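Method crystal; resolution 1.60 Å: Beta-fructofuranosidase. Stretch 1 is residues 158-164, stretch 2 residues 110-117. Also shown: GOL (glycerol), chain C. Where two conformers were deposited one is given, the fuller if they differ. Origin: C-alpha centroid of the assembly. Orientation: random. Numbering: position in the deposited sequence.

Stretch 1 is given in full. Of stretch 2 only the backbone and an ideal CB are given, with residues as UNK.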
# COMPACT_ATOMS: atom_id res chain seq x y z
N SER A 158 -7.49 -25.50 3.86
CA SER A 158 -6.19 -26.12 3.59
C SER A 158 -5.03 -25.16 3.87
O SER A 158 -3.91 -25.59 4.16
CB SER A 158 -6.11 -26.57 2.15
OG SER A 158 -6.38 -25.52 1.24
N HIS A 159 -5.30 -23.87 3.75
CA HIS A 159 -4.31 -22.81 3.96
C HIS A 159 -5.01 -21.69 4.68
O HIS A 159 -6.22 -21.53 4.54
CB HIS A 159 -3.76 -22.27 2.64
CG HIS A 159 -3.12 -23.32 1.78
ND1 HIS A 159 -3.86 -24.26 1.08
CD2 HIS A 159 -1.82 -23.56 1.50
CE1 HIS A 159 -3.02 -25.05 0.42
NE2 HIS A 159 -1.79 -24.64 0.66
N GLN A 160 -4.27 -20.92 5.46
CA GLN A 160 -4.88 -19.83 6.20
C GLN A 160 -3.77 -18.80 6.39
O GLN A 160 -2.76 -19.06 7.03
CB GLN A 160 -5.46 -20.36 7.51
CG GLN A 160 -6.66 -19.58 8.07
CD GLN A 160 -6.28 -18.28 8.75
OE1 GLN A 160 -5.86 -18.27 9.89
NE2 GLN A 160 -6.46 -17.16 8.03
N THR A 161 -3.97 -17.63 5.80
CA THR A 161 -2.93 -16.60 5.75
C THR A 161 -3.40 -15.30 6.31
O THR A 161 -4.59 -15.07 6.46
CB THR A 161 -2.48 -16.31 4.32
OG1 THR A 161 -3.57 -15.79 3.54
CG2 THR A 161 -1.98 -17.54 3.67
N GLN A 162 -2.41 -14.46 6.59
CA GLN A 162 -2.61 -13.05 6.88
C GLN A 162 -2.00 -12.28 5.73
O GLN A 162 -0.84 -12.48 5.36
CB GLN A 162 -1.99 -12.64 8.20
CG GLN A 162 -2.53 -13.40 9.40
CD GLN A 162 -1.47 -14.23 10.09
OE1 GLN A 162 -0.33 -13.83 10.18
NE2 GLN A 162 -1.87 -15.37 10.65
N TRP A 163 -2.84 -11.46 5.11
CA TRP A 163 -2.44 -10.57 4.03
C TRP A 163 -2.48 -9.09 4.51
O TRP A 163 -2.78 -8.85 5.68
CB TRP A 163 -3.32 -10.88 2.81
CG TRP A 163 -2.91 -12.12 2.01
CD1 TRP A 163 -1.90 -12.99 2.28
CD2 TRP A 163 -3.56 -12.59 0.84
NE1 TRP A 163 -1.86 -13.97 1.30
CE2 TRP A 163 -2.87 -13.75 0.40
CE3 TRP A 163 -4.63 -12.12 0.08
CZ2 TRP A 163 -3.26 -14.46 -0.74
CZ3 TRP A 163 -5.01 -12.83 -1.08
CH2 TRP A 163 -4.31 -13.98 -1.48
N SER A 164 -2.23 -8.13 3.61
CA SER A 164 -1.85 -6.75 3.95
C SER A 164 -2.98 -5.98 4.61
O SER A 164 -4.14 -6.29 4.44
CB SER A 164 -1.41 -5.96 2.69
OG SER A 164 -0.71 -4.78 3.05
N UNK A 110 4.89 -17.84 -1.74
CA UNK A 110 4.76 -17.17 -0.45
C UNK A 110 3.32 -16.84 -0.10
O UNK A 110 2.97 -16.73 1.08
CB UNK A 110 5.59 -15.89 -0.44
N UNK A 111 2.48 -16.68 -1.13
CA UNK A 111 1.16 -16.07 -0.90
C UNK A 111 0.26 -16.95 -0.05
O UNK A 111 -0.46 -16.43 0.81
CB UNK A 111 0.47 -15.78 -2.24
N UNK A 112 0.26 -18.26 -0.29
CA UNK A 112 -0.59 -19.18 0.47
C UNK A 112 -0.03 -19.60 1.82
O UNK A 112 -0.70 -20.35 2.55
CB UNK A 112 -0.85 -20.44 -0.37
N UNK A 113 1.16 -19.09 2.17
CA UNK A 113 1.81 -19.35 3.45
C UNK A 113 2.20 -18.06 4.16
O UNK A 113 3.03 -18.06 5.06
CB UNK A 113 3.05 -20.22 3.24
N UNK A 114 1.50 -16.96 3.83
CA UNK A 114 1.86 -15.63 4.31
C UNK A 114 1.37 -15.42 5.72
O UNK A 114 0.27 -15.85 6.08
CB UNK A 114 1.29 -14.55 3.39
N UNK A 115 2.20 -14.73 6.49
CA UNK A 115 1.87 -14.33 7.86
C UNK A 115 2.36 -12.90 8.12
O UNK A 115 3.19 -12.39 7.40
CB UNK A 115 2.49 -15.30 8.87
N UNK A 116 1.78 -12.23 9.11
CA UNK A 116 2.26 -10.93 9.51
C UNK A 116 3.31 -11.06 10.60
O UNK A 116 3.10 -11.69 11.64
CB UNK A 116 1.10 -10.05 9.98
N UNK A 117 4.45 -10.42 10.33
CA UNK A 117 5.55 -10.30 11.28
C UNK A 117 5.81 -8.84 11.58
O UNK A 117 5.12 -7.95 11.05
CB UNK A 117 6.82 -10.97 10.74
C1 GOL C . -0.58 -11.32 -1.23
O1 GOL C . 0.71 -11.95 -1.12
C2 GOL C . -0.59 -10.05 -0.36
O2 GOL C . 0.47 -9.20 -0.83
C3 GOL C . -1.95 -9.35 -0.41
O3 GOL C . -2.13 -8.35 0.62

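Position 110 has nothing of stretch 1 within 5.5 Å of its ideal CB, so the contact sets no rule there. The residue is R110, whose guanidinium is hydrogen-bonded elsewhere in the structure.

At position 111 the CA-to-CB bond points sideways, and the ideal CB lies 4.2 Å from W163 CZ2. The backbone matters more: W163 NE1 donates to the carbonyl O of 111 at 2.9 Å, a bond open to any side chain. A glycerol, probably from the crystallisation liquor, lies close enough for a polar side chain to meet it, but many residues would fit beside the indole. The deposited H111 leads its ring away from stretch 1, and its ND1 sits 2.7 Å from GOL O1 in a hydrogen bond that either partner could donate.

Position 112 also points sideways, its ideal CB 3.8 Å from H159 CD2 and 5.1 Å from T161 CG2. An imidazole edge and a methyl invite a compact apolar side chain: alanine, valine, perhaps threonine. It is V112, with CB 3.7 Å from H159 CD2. Its carbonyl accepts from a water that in turn accepts from Q160 N, joining the two backbones.

Position 113 starts away from stretch 1, with open space around CB and phi/psi of -127/23, so short polar residues would do as well as long ones; only a long side chain could turn back to H159. F113 does so, CE1 reaching 3.6 Å from H159 CD2, with the two rings oblique, planes at 52°.

Position 114 points straight at the strand. Its ideal CB is 3.6 Å from Q162 O, 3.7 Å from W163 CD1 and 4.3 Å from T161 CB, which leaves little room on this side and favours a small residue, alanine above all, with glycine or serine possible. It is A114, whose methyl meets the indole edge, CB to W163 CD1 at 3.7 Å. Its O accepts from Q162 N at 3.1 Å, holding the main chains together.

At position 115 the side chain heads away overall, yet the ideal CB is 3.4 Å from Q162 OE1. Beyond CB the strand makes few demands, so a long polar or charged chain suits. K115 is nearly fully extended beyond its m chi1.

Position 116 points sideways, and its N donates to Q162 OE1 at 2.9 Å, which any residue but proline could do. The aliphatic part of Q162 favours isoleucine, leucine or valine. I116 packs CG1 3.7 Å from Q162 CB and carries CD1 to 3.9 Å from W163 O.

Position 117 is beyond the contact, so many residues would be tolerated; it is G117.

Stretch 2 (110-117) RHVFAKIG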
# COMPACT_ATOMS: atom_id res chain seq x y z
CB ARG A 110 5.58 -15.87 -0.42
CG ARG A 110 5.09 -14.72 -1.32
CD ARG A 110 6.10 -13.56 -1.42
NE ARG A 110 5.66 -12.47 -2.29
CZ ARG A 110 5.77 -12.41 -3.61
NH1 ARG A 110 6.38 -13.39 -4.28
NH2 ARG A 110 5.30 -11.34 -4.27
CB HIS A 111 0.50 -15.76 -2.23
CG HIS A 111 1.40 -15.02 -3.16
ND1 HIS A 111 1.60 -13.66 -3.06
CD2 HIS A 111 2.22 -15.45 -4.15
CE1 HIS A 111 2.46 -13.27 -3.98
NE2 HIS A 111 2.87 -14.34 -4.64
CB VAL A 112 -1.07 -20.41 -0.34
CG1 VAL A 112 -1.91 -19.97 -1.51
CG2 VAL A 112 0.10 -21.27 -0.81
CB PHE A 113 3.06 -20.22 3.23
CG PHE A 113 2.77 -21.51 2.53
CD1 PHE A 113 1.98 -22.47 3.12
CD2 PHE A 113 3.28 -21.75 1.27
CE1 PHE A 113 1.68 -23.65 2.45
CE2 PHE A 113 2.99 -22.93 0.60
CZ PHE A 113 2.19 -23.88 1.20
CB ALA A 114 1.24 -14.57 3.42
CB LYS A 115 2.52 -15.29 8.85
CG LYS A 115 2.11 -16.73 8.65
CD LYS A 115 2.88 -17.64 9.58
CE LYS A 115 2.60 -19.09 9.25
NZ LYS A 115 3.28 -19.94 10.24
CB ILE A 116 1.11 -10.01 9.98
CG1 ILE A 116 0.20 -9.73 8.79
CG2 ILE A 116 1.69 -8.74 10.60
CD1 ILE A 116 -1.11 -9.04 9.15
O HOH W 1 -1.42 -21.48 4.94
O HOH W 2 0.05 -18.70 6.75
O HOH W 3 1.46 -13.73 12.36
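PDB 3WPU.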